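Local coordinates for protein D-alanyl transferase DltD (Enterococcus faecium TX0133A04, PDB 6PFX) that is a DltD-family D-alanyl transferase that probably takes part in D-alanylating lipoteichoic acid, a polymer of the Gram-positive cell envelope, at residues K135-D140 and L282-N287; L277-L282 and F320-Q325. One frame throughout, in Å; residues are numbered along the deposited sequence.

Contact 1. Residues K135-D140 and L282-N287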
loop_
_atom_site.group_PDB
_atom_site.type_symbol
_atom_site.label_atom_id
_atom_site.label_comp_id
_atom_site.label_asym_id
_atom_site.label_seq_id
_atom_site.Cartn_x
_atom_site.Cartn_y
_atom_site.Cartn_z
ATOM N N LYS A 135 -6.427 20.215 16.110
ATOM C CA LYS A 135 -5.161 20.771 16.548
ATOM C C LYS A 135 -4.121 20.352 15.522
ATOM O O LYS A 135 -4.337 19.426 14.736
ATOM C CB LYS A 135 -4.762 20.259 17.930
ATOM C CG LYS A 135 -4.418 18.785 17.958
ATOM C CD LYS A 135 -4.118 18.309 19.374
ATOM C CE LYS A 135 -3.674 16.854 19.383
ATOM N NZ LYS A 135 -4.661 15.960 18.705
ATOM N N VAL A 136 -2.984 21.027 15.543
ATOM C CA VAL A 136 -1.901 20.757 14.606
ATOM C C VAL A 136 -0.914 19.828 15.297
ATOM O O VAL A 136 -0.294 20.195 16.299
ATOM C CB VAL A 136 -1.239 22.055 14.127
ATOM C CG1 VAL A 136 -0.133 21.755 13.133
ATOM C CG2 VAL A 136 -2.290 22.972 13.493
ATOM N N THR A 137 -0.790 18.618 14.783
ATOM C CA THR A 137 0.184 17.660 15.268
ATOM C C THR A 137 1.402 17.669 14.369
ATOM O O THR A 137 1.377 18.210 13.260
ATOM C CB THR A 137 -0.416 16.250 15.286
ATOM O OG1 THR A 137 -0.670 15.799 13.946
ATOM C CG2 THR A 137 -1.700 16.210 16.081
ATOM N N PRO A 138 2.501 17.063 14.808
ATOM C CA PRO A 138 3.663 16.968 13.912
ATOM C C PRO A 138 3.334 16.289 12.594
ATOM O O PRO A 138 3.883 16.679 11.554
ATOM C CB PRO A 138 4.694 16.205 14.754
ATOM C CG PRO A 138 4.303 16.544 16.193
ATOM C CD PRO A 138 2.792 16.542 16.159
ATOM N N ALA A 139 2.424 15.307 12.599
ATOM C CA ALA A 139 1.997 14.686 11.347
ATOM C C ALA A 139 1.403 15.724 10.401
ATOM O O ALA A 139 1.718 15.738 9.202
ATOM C CB ALA A 139 0.984 13.576 11.617
ATOM N N ASP A 140 0.545 16.607 10.926
ATOM C CA ASP A 140 -0.082 17.615 10.084
ATOM C C ASP A 140 0.955 18.573 9.517
ATOM O O ASP A 140 0.852 18.998 8.359
ATOM C CB ASP A 140 -1.112 18.412 10.897
ATOM C CG ASP A 140 -2.252 17.556 11.424
ATOM O OD1 ASP A 140 -2.792 16.723 10.665
ATOM O OD2 ASP A 140 -2.639 17.737 12.605
ATOM N N LEU A 282 -2.819 4.890 11.543
ATOM C CA LEU A 282 -3.169 3.544 11.979
ATOM C C LEU A 282 -3.191 3.474 13.493
ATOM O O LEU A 282 -4.104 2.892 14.088
ATOM C CB LEU A 282 -2.175 2.536 11.409
ATOM C CG LEU A 282 -2.329 2.337 9.909
ATOM C CD1 LEU A 282 -1.076 1.620 9.402
ATOM C CD2 LEU A 282 -3.511 1.518 9.553
ATOM N N ALA A 283 -2.235 4.133 14.139
ATOM C CA ALA A 283 -2.177 4.091 15.592
ATOM C C ALA A 283 -3.335 4.873 16.196
ATOM O O ALA A 283 -3.981 4.409 17.143
ATOM C CB ALA A 283 -0.822 4.623 16.065
ATOM N N LYS A 284 -3.639 6.048 15.636
ATOM C CA LYS A 284 -4.721 6.870 16.183
ATOM C C LYS A 284 -6.071 6.181 16.044
ATOM O O LYS A 284 -6.942 6.353 16.905
ATOM C CB LYS A 284 -4.706 8.258 15.540
ATOM C CG LYS A 284 -3.519 9.089 16.038
ATOM C CD LYS A 284 -3.343 10.427 15.328
ATOM C CE LYS A 284 -2.101 11.174 15.834
ATOM N NZ LYS A 284 -1.759 12.339 14.954
ATOM N N ASN A 285 -6.248 5.379 14.996
ATOM C CA ASN A 285 -7.462 4.607 14.789
ATOM C C ASN A 285 -7.501 3.298 15.568
ATOM O O ASN A 285 -8.501 2.571 15.481
ATOM C CB ASN A 285 -7.573 4.193 13.321
ATOM C CG ASN A 285 -8.011 5.296 12.429
ATOM O OD1 ASN A 285 -8.623 6.270 12.865
ATOM N ND2 ASN A 285 -7.739 5.132 11.142
ATOM N N HIS A 286 -6.436 2.953 16.282
ATOM C CA HIS A 286 -6.336 1.656 16.955
ATOM C C HIS A 286 -6.534 0.494 15.979
ATOM O O HIS A 286 -7.173 -0.516 16.295
ATOM C CB HIS A 286 -7.275 1.592 18.163
ATOM C CG HIS A 286 -7.086 2.738 19.116
ATOM N ND1 HIS A 286 -5.968 2.865 19.913
ATOM C CD2 HIS A 286 -7.855 3.822 19.374
ATOM C CE1 HIS A 286 -6.062 3.971 20.629
ATOM N NE2 HIS A 286 -7.198 4.571 20.322
ATOM N N ASN A 287 -5.967 0.628 14.782
ATOM C CA ASN A 287 -5.999 -0.459 13.822
ATOM C C ASN A 287 -4.989 -1.523 14.231
ATOM O O ASN A 287 -3.872 -1.210 14.639
ATOM C CB ASN A 287 -5.598 0.033 12.433
ATOM C CG ASN A 287 -6.617 0.949 11.818
ATOM O OD1 ASN A 287 -6.304 2.066 11.425
ATOM N ND2 ASN A 287 -7.855 0.492 11.750
#

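Contact 2. Residues L277-L282 and F320-Q325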
loop_
_atom_site.group_PDB
_atom_site.type_symbol
_atom_site.label_atom_id
_atom_site.label_comp_id
_atom_site.label_asym_id
_atom_site.label_seq_id
_atom_site.Cartn_x
_atom_site.Cartn_y
_atom_site.Cartn_z
ATOM N N LEU A 277 3.381 8.888 8.300
ATOM C CA LEU A 277 2.013 9.390 8.315
ATOM C C LEU A 277 1.020 8.242 8.409
ATOM O O LEU A 277 0.071 8.291 9.196
ATOM C CB LEU A 277 1.736 10.194 7.048
ATOM C CG LEU A 277 2.425 11.541 6.900
ATOM C CD1 LEU A 277 2.186 12.124 5.522
ATOM C CD2 LEU A 277 1.846 12.491 7.926
ATOM N N VAL A 278 1.215 7.205 7.590
ATOM C CA VAL A 278 0.374 6.013 7.655
ATOM C C VAL A 278 0.363 5.431 9.060
ATOM O O VAL A 278 -0.699 5.109 9.593
ATOM C CB VAL A 278 0.868 4.979 6.627
ATOM C CG1 VAL A 278 0.226 3.646 6.843
ATOM C CG2 VAL A 278 0.657 5.500 5.192
ATOM N N LEU A 279 1.541 5.250 9.667
ATOM C CA LEU A 279 1.623 4.693 11.017
ATOM C C LEU A 279 0.914 5.576 12.040
ATOM O O LEU A 279 0.240 5.074 12.950
ATOM C CB LEU A 279 3.091 4.505 11.390
ATOM C CG LEU A 279 3.892 3.561 10.491
ATOM C CD1 LEU A 279 5.262 3.280 11.119
ATOM C CD2 LEU A 279 3.122 2.264 10.254
ATOM N N ASP A 280 1.071 6.892 11.914
ATOM C CA ASP A 280 0.386 7.826 12.801
ATOM C C ASP A 280 -1.116 7.591 12.767
ATOM O O ASP A 280 -1.764 7.489 13.815
ATOM C CB ASP A 280 0.764 9.240 12.352
ATOM C CG ASP A 280 0.344 10.326 13.329
ATOM O OD1 ASP A 280 -0.807 10.802 13.222
ATOM O OD2 ASP A 280 1.181 10.727 14.171
ATOM N N GLN A 281 -1.686 7.483 11.571
ATOM C CA GLN A 281 -3.129 7.325 11.460
ATOM C C GLN A 281 -3.581 5.932 11.886
ATOM O O GLN A 281 -4.623 5.794 12.530
ATOM C CB GLN A 281 -3.584 7.664 10.042
ATOM C CG GLN A 281 -5.090 7.766 9.864
ATOM C CD GLN A 281 -5.704 8.964 10.579
ATOM O OE1 GLN A 281 -5.005 9.874 10.999
ATOM N NE2 GLN A 281 -7.023 8.954 10.721
ATOM N N LEU A 282 -2.819 4.890 11.543
ATOM C CA LEU A 282 -3.169 3.544 11.979
ATOM C C LEU A 282 -3.191 3.474 13.493
ATOM O O LEU A 282 -4.104 2.892 14.088
ATOM C CB LEU A 282 -2.175 2.536 11.409
ATOM C CG LEU A 282 -2.329 2.337 9.909
ATOM C CD1 LEU A 282 -1.076 1.620 9.402
ATOM C CD2 LEU A 282 -3.511 1.518 9.553
ATOM N N PHE A 320 12.597 -1.673 12.114
ATOM C CA PHE A 320 12.885 -0.832 13.271
ATOM C C PHE A 320 11.802 0.226 13.448
ATOM O O PHE A 320 11.301 0.445 14.559
ATOM C CB PHE A 320 14.258 -0.183 13.111
ATOM C CG PHE A 320 14.626 0.725 14.238
ATOM C CD1 PHE A 320 14.288 2.067 14.211
ATOM C CD2 PHE A 320 15.304 0.233 15.335
ATOM C CE1 PHE A 320 14.633 2.907 15.266
ATOM C CE2 PHE A 320 15.648 1.060 16.381
ATOM C CZ PHE A 320 15.300 2.394 16.354
ATOM N N GLN A 321 11.392 0.869 12.352
ATOM C CA GLN A 321 10.371 1.910 12.456
ATOM C C GLN A 321 9.055 1.324 12.956
ATOM O O GLN A 321 8.356 1.934 13.778
ATOM C CB GLN A 321 10.171 2.588 11.093
ATOM C CG GLN A 321 9.211 3.812 11.095
ATOM C CD GLN A 321 9.285 4.591 9.785
ATOM O OE1 GLN A 321 10.153 4.317 8.945
ATOM N NE2 GLN A 321 8.374 5.539 9.591
ATOM N N LEU A 322 8.712 0.130 12.472
ATOM C CA LEU A 322 7.475 -0.535 12.866
ATOM C C LEU A 322 7.556 -1.016 14.309
ATOM O O LEU A 322 6.740 -0.625 15.151
ATOM C CB LEU A 322 7.210 -1.688 11.886
ATOM C CG LEU A 322 6.759 -1.257 10.487
ATOM C CD1 LEU A 322 6.767 -2.394 9.496
ATOM C CD2 LEU A 322 5.355 -0.660 10.532
ATOM N N ASN A 323 8.557 -1.850 14.612
ATOM C CA ASN A 323 8.648 -2.495 15.915
ATOM C C ASN A 323 8.861 -1.484 17.033
ATOM O O ASN A 323 8.317 -1.644 18.134
ATOM C CB ASN A 323 9.801 -3.502 15.919
ATOM C CG ASN A 323 9.541 -4.705 15.051
ATOM O OD1 ASN A 323 8.395 -5.053 14.753
ATOM N ND2 ASN A 323 10.613 -5.378 14.666
ATOM N N SER A 324 9.671 -0.453 16.786
ATOM C CA SER A 324 9.954 0.510 17.839
ATOM C C SER A 324 8.694 1.234 18.287
ATOM O O SER A 324 8.668 1.799 19.384
ATOM C CB SER A 324 10.985 1.546 17.380
ATOM O OG SER A 324 10.450 2.416 16.397
ATOM N N GLN A 325 7.663 1.256 17.449
ATOM C CA GLN A 325 6.434 1.962 17.759
ATOM C C GLN A 325 5.280 1.030 18.085
ATOM O O GLN A 325 4.167 1.506 18.344
ATOM C CB GLN A 325 6.072 2.875 16.579
ATOM C CG GLN A 325 7.188 3.881 16.248
ATOM C CD GLN A 325 6.747 4.856 15.180
ATOM O OE1 GLN A 325 6.237 5.945 15.477
ATOM N NE2 GLN A 325 6.943 4.476 13.923
#

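Contact 1. Residues K135-D140 and L282-N287
Asp140 OD2 is gripped twice by Thr137, the residue that the amine of Lys284 approaches from helix 271-284, in a capping box that starts helix 138-147 with Thr137 as N-cap. The main grip comes from Thr137 N, 3.0 Å from Asp140 OD2 and nearly straight at 176°, entering on the anti side of the carboxylate and 25° out of its plane; a weak bond from Thr137 OG1 adds to it. With chi1 at 67°, Thr137 OG1 sits between the backbone N and the carbonyl carbon, where Asp140 N returns a weak bond, 3.4 Å long. Arg87 and Trp129 hold the other oxygen, Asp140 OD1, so both ends of the carboxylate are fixed.

Lys284 reaches the cap tip to tip, its chain extended beyond CG. Its helix closes in a Schellman motif: His286 has positive phi, Asn287 N bonds Leu282 O at 3.0 Å and His286 N bonds Ala283 O at 3.0 Å. The lysine's polar partner is Asp280, one turn back, in a salt bridge. The segments together bury 69 Å². Lys284 NZ grazes Ala139 CB and nears Thr137 without bonding to it, 3.8 Å from Thr137 OG1 and 4.0 Å from Thr137 CG2.

Contact 2. Residues L277-L282 and F320-Q325
Leu279 carries this buried packing of helix 271-284 against the end of helix 308-323, contributing 84 of the 147 Å² covered between the segments. Its CG stands anti to the carbonyl carbon (chi1 -60°) and CD1 continues the chain outward, which sends that methyl in among Gln321, Leu322 and Gln325. The other methyl, Leu279 CD2, makes the apolar contact with Leu322 CD2 at 3.7 Å. The two leucine side chains cross at about a right angle. In Leu322, CD1 lies anti to CA (chi2 169°), and the other methyl, CD2, meets both methyls of Leu279.

Two glutamines flank Leu279 CD1. Gln321 meets it chiefly through its stem, with Gln321 CG 4.0 Å from Leu279 CD1 and the amide nitrogen slightly farther off. Gln321 OE1 accepts from Trp386, while Gln321 NE2 donates to the side chain of Gln276 and the carbonyl of Phe272. Gln325 crosses Leu279 at about a right angle; its chain is extended beyond CG and its amide is turned by chi3 93°, bringing Gln325 NE2 to 3.5 Å from Leu279 CD1. That nitrogen is already engaged: Gln325 NE2 donates to Gln321 O at 2.9 Å, with the acceptor close to the amide plane but the donor above the carbonyl plane.

Leu279 and Leu322 both rest on Phe291 of strand 288-293, so the helices meet over that strand. Helix 308-323 lies in the beta-alpha-beta crossover between the neighbouring parallel strands 288-293 and 330-332.

Overall arrangement
Both contacts use helix 271-284, Leu282 belongs to both ranges, and their centres lie about 10 Å apart. Contact 2 is the more interior: its touching residues are all buried, its centre lies about 14 Å from the centre of the chain, against about 18 Å for contact 1, and apolar methyls meet glutamine side chains whose amides are bonded to the protein. Contact 1 is partly buried and thinner, with an exposed lysine nearing the start of another helix and little apolar surface joined. Ala139 ties the two together, with Ala139 CB 3.7 Å from Asp280 OD1 and Ala139 O 3.5 Å from Leu277 CD2. Helix 271-284 thus lies between helix 138-147 and helix 308-323 in this SGNH-clan alpha/beta domain.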